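Local coordinates for protein ALKF (PDB 3ZBO) that is of unknown function but belongs to a family related to the HEAT-like repeat DNA glycosylases and has affinity for branched DNA structures, at residues 53-56 with 57-60; 125-128 with 129-132. One frame throughout, in Å; residues are numbered along the deposited sequence.

Interaction 1: residues 53-56 with 57-60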
loop_
_atom_site.group_PDB
_atom_site.type_symbol
_atom_site.label_atom_id
_atom_site.label_comp_id
_atom_site.label_asym_id
_atom_site.label_seq_id
_atom_site.Cartn_x
_atom_site.Cartn_y
_atom_site.Cartn_z
ATOM N N LYS A 53 4.975 17.055 -11.851
ATOM C CA LYS A 53 3.892 16.305 -12.444
ATOM C C LYS A 53 4.412 14.886 -12.591
ATOM O O LYS A 53 4.724 14.297 -11.535
ATOM C CB LYS A 53 3.336 16.900 -13.754
ATOM C CG LYS A 53 2.542 18.233 -13.541
ATOM C CD LYS A 53 2.764 19.215 -14.712
ATOM C CE LYS A 53 1.925 20.492 -14.506
ATOM N NZ LYS A 53 2.501 21.255 -13.331
ATOM N N LEU A 54 4.522 14.358 -13.807
ATOM C CA LEU A 54 5.029 12.984 -14.024
ATOM C C LEU A 54 6.452 13.053 -14.623
ATOM O O LEU A 54 6.742 13.876 -15.540
ATOM C CB LEU A 54 4.067 12.093 -14.866
ATOM C CG LEU A 54 2.578 11.980 -14.350
ATOM C CD1 LEU A 54 1.923 10.718 -14.863
ATOM C CD2 LEU A 54 2.375 11.933 -12.794
ATOM N N ASN A 55 7.400 12.283 -14.067
ATOM C CA ASN A 55 8.731 12.215 -14.644
ATOM C C ASN A 55 9.341 10.867 -14.180
ATOM O O ASN A 55 9.929 10.762 -13.076
ATOM C CB ASN A 55 9.547 13.385 -14.125
ATOM C CG ASN A 55 10.971 13.465 -14.742
ATOM O OD1 ASN A 55 11.558 12.490 -15.287
ATOM N ND2 ASN A 55 11.550 14.679 -14.663
ATOM N N GLN A 56 9.175 9.896 -15.059
ATOM C CA GLN A 56 9.676 8.538 -14.787
ATOM C C GLN A 56 11.145 8.508 -14.602
ATOM O O GLN A 56 11.661 7.764 -13.723
ATOM C CB GLN A 56 9.216 7.536 -15.843
ATOM C CG GLN A 56 9.533 6.090 -15.387
ATOM C CD GLN A 56 8.656 5.637 -14.149
ATOM O OE1 GLN A 56 7.569 6.145 -13.901
ATOM N NE2 GLN A 56 9.162 4.673 -13.370
ATOM N N GLU A 57 11.942 9.202 -15.405
ATOM C CA GLU A 57 13.382 9.168 -15.253
ATOM C C GLU A 57 13.827 9.625 -13.859
ATOM O O GLU A 57 14.672 8.963 -13.230
ATOM C CB GLU A 57 14.017 10.010 -16.360
ATOM C CG GLU A 57 15.500 9.808 -16.506
ATOM C CD GLU A 57 16.354 10.454 -15.462
ATOM O OE1 GLU A 57 15.985 11.603 -15.064
ATOM O OE2 GLU A 57 17.342 9.829 -15.000
ATOM N N LEU A 58 13.258 10.749 -13.418
ATOM C CA LEU A 58 13.611 11.297 -12.134
ATOM C C LEU A 58 13.073 10.323 -11.047
ATOM O O LEU A 58 13.837 10.092 -10.061
ATOM C CB LEU A 58 12.888 12.620 -11.951
ATOM C CG LEU A 58 13.170 13.338 -10.651
ATOM C CD1 LEU A 58 14.665 13.474 -10.255
ATOM C CD2 LEU A 58 12.515 14.768 -10.727
ATOM N N ALA A 59 11.912 9.716 -11.289
ATOM C CA ALA A 59 11.381 8.762 -10.298
ATOM C C ALA A 59 12.367 7.615 -10.142
ATOM O O ALA A 59 12.637 7.182 -8.960
ATOM C CB ALA A 59 9.968 8.160 -10.725
ATOM N N GLU A 60 12.924 7.178 -11.252
ATOM C CA GLU A 60 13.891 6.073 -11.148
ATOM C C GLU A 60 15.101 6.433 -10.363
ATOM O O GLU A 60 15.602 5.604 -9.538
ATOM C CB GLU A 60 14.300 5.489 -12.508
ATOM C CG GLU A 60 13.168 4.829 -13.223
ATOM C CD GLU A 60 12.712 3.470 -12.675
ATOM O OE1 GLU A 60 13.492 2.876 -11.940
ATOM O OE2 GLU A 60 11.664 3.007 -13.034
#
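N55 caps the first turn of helix 56-63: its OD1 accepts from L58 N at 3.1 Å along a nearly straight N-H line (166°). The amide proton comes from above the carbonyl plane of the side chain, 64° out of it, so no lone pair is met squarely. With chi1 at -177°, N55 CG lies anti to the backbone N and the amide swings over the opening turn, where N55 CG also rests 3.5 Å from L58 CB. The two side chains meet at about a right angle. The main chain adds A59 N to N55 O (2.9 Å) and E60 N to Q56 O (2.8 Å). The next residue, Q56, bends at chi2 and reaches one turn along, its NE2 donating to E60 OE2 at 3.0 Å; the acceptor lies in the amide plane of Q56, but the carboxylate is met on its anti side and somewhat out of its plane. Both ends have second partners: Q56 OE1 accepts from D79 N, while E60 takes W91 NE1 on OE2 and a salt bridge from R90 on OE1. L58 packs on F9 and V12 of helix 9-19 and, with A59, on helix 68-77, so the capped turn rests against both helices.

Interaction 2: residues 125-128 with 129-132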
loop_
_atom_site.group_PDB
_atom_site.type_symbol
_atom_site.label_atom_id
_atom_site.label_comp_id
_atom_site.label_asym_id
_atom_site.label_seq_id
_atom_site.Cartn_x
_atom_site.Cartn_y
_atom_site.Cartn_z
ATOM N N SER A 125 3.519 -15.266 -4.725
ATOM C CA SER A 125 4.955 -15.448 -4.645
ATOM C C SER A 125 5.486 -16.115 -3.451
ATOM O O SER A 125 6.666 -16.645 -3.462
ATOM C CB SER A 125 5.673 -14.080 -4.722
ATOM O OG SER A 125 5.458 -13.315 -3.508
ATOM N N GLY A 126 4.773 -16.106 -2.342
ATOM C CA GLY A 126 5.276 -16.632 -1.056
ATOM C C GLY A 126 6.235 -15.720 -0.316
ATOM O O GLY A 126 6.713 -16.095 0.758
ATOM N N ASP A 127 6.545 -14.489 -0.842
ATOM C CA ASP A 127 7.487 -13.597 -0.202
ATOM C C ASP A 127 6.729 -12.522 0.549
ATOM O O ASP A 127 5.790 -11.974 -0.012
ATOM C CB ASP A 127 8.374 -12.970 -1.328
ATOM C CG ASP A 127 9.172 -11.846 -0.813
ATOM O OD1 ASP A 127 8.727 -10.643 -0.754
ATOM O OD2 ASP A 127 10.305 -12.124 -0.377
ATOM N N GLU A 128 7.068 -12.377 1.849
ATOM C CA GLU A 128 6.268 -11.531 2.797
ATOM C C GLU A 128 5.911 -10.189 2.155
ATOM O O GLU A 128 4.687 -9.812 2.123
ATOM C CB GLU A 128 7.079 -11.321 4.116
ATOM C CG GLU A 128 6.317 -10.393 5.074
ATOM C CD GLU A 128 6.880 -10.446 6.443
ATOM O OE1 GLU A 128 8.029 -11.045 6.587
ATOM O OE2 GLU A 128 6.377 -9.891 7.394
ATOM N N LEU A 129 6.908 -9.405 1.762
ATOM C CA LEU A 129 6.553 -8.045 1.399
ATOM C C LEU A 129 6.012 -7.966 -0.014
ATOM O O LEU A 129 5.160 -7.042 -0.310
ATOM C CB LEU A 129 7.795 -7.172 1.477
ATOM C CG LEU A 129 8.325 -6.942 2.899
ATOM C CD1 LEU A 129 9.643 -6.234 2.927
ATOM C CD2 LEU A 129 7.294 -6.079 3.665
ATOM N N LYS A 130 6.386 -8.890 -0.910
ATOM C CA LYS A 130 5.704 -8.889 -2.206
ATOM C C LYS A 130 4.202 -9.257 -2.087
ATOM O O LYS A 130 3.332 -8.593 -2.707
ATOM C CB LYS A 130 6.304 -9.932 -3.195
ATOM C CG LYS A 130 7.551 -9.496 -3.740
ATOM C CD LYS A 130 7.912 -10.543 -4.909
ATOM C CE LYS A 130 9.398 -10.427 -5.186
ATOM N NZ LYS A 130 9.510 -11.405 -6.349
ATOM N N MET A 131 3.922 -10.228 -1.205
ATOM C CA MET A 131 2.516 -10.559 -0.997
ATOM C C MET A 131 1.812 -9.385 -0.338
ATOM O O MET A 131 0.671 -9.132 -0.674
ATOM C CB MET A 131 2.345 -11.799 -0.075
ATOM C CG MET A 131 2.937 -13.007 -0.871
ATOM S SD MET A 131 2.577 -14.575 0.004
ATOM C CE MET A 131 3.510 -14.430 1.536
ATOM N N SER A 132 2.468 -8.750 0.638
ATOM C CA SER A 132 1.831 -7.554 1.280
ATOM C C SER A 132 1.497 -6.500 0.216
ATOM O O SER A 132 0.407 -5.897 0.260
ATOM C CB SER A 132 2.806 -6.960 2.308
ATOM O OG SER A 132 2.095 -5.970 3.046
HETATM O O HOH W 1 9.780 -9.975 1.881
#
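The first turn of helix 128-144 is closed by D127 O, which accepts from M131 N at 2.8 Å, nearly along the C=O axis, and by E128 O, which accepts from S132 N at 2.9 Å. Just before, the chain leaves helix 115-124 through G126, whose positive phi (78°) suits glycine, and D127 then takes the N-cap position. Its OD1 accepts from K130 N at 2.9 Å through the anti lone pair, the bond nearly straight. A water gives a proton to the same OD1 and accepts from L129 N, thus bridging the cap to a second amide of the first turn. S125 OG accepts from D127 N at 3.1 Å, an ST turn that fixes the residue carrying the cap; this hydroxyl is also hydrogen-bonded to W122 O. Carbon atoms of K130 and M131 lie alongside the cap. K130 crosses the D127 side chain at about a right angle, its CG 3.4 Å from D127 OD1, before an extended chain carries NZ away. M131 bends at chi3 (-65°), which folds CE back to 3.5 Å from G126 C and leaves SD against G126 CA. E128 OE2 accepts from R172 N at the start of helix 171-187, and S132 OG is shared with D102 and R172 O. Two hydrogen bonds thus grip one carboxylate oxygen at a helix N-terminus, where the dipole would be expected to favour the charged form; K130 NZ, 5.7 Å from D127 OD1, may add to this through space without a salt bridge.

Overall arrangement
Interactions 1 and 2 are both N-caps entered from a preceding helix through a residue of positive phi, but they begin different helices, 56-63 and 128-144, with centres 26 Å apart and nearest atoms about 15 Å apart. Interaction 1 is partly buried and lies farther from the centre of the chain, about 20 Å against 13 Å. Its cap is a neutral amide, backed by a glutamine-glutamate bond whose ends tie to helix 85-94 and to the loop at D79. Interaction 2 is a surface contact: a carboxylate caps the helix, water takes part, and a serine hydroxyl braces the turn, while methionine and lysine side chains lie against it.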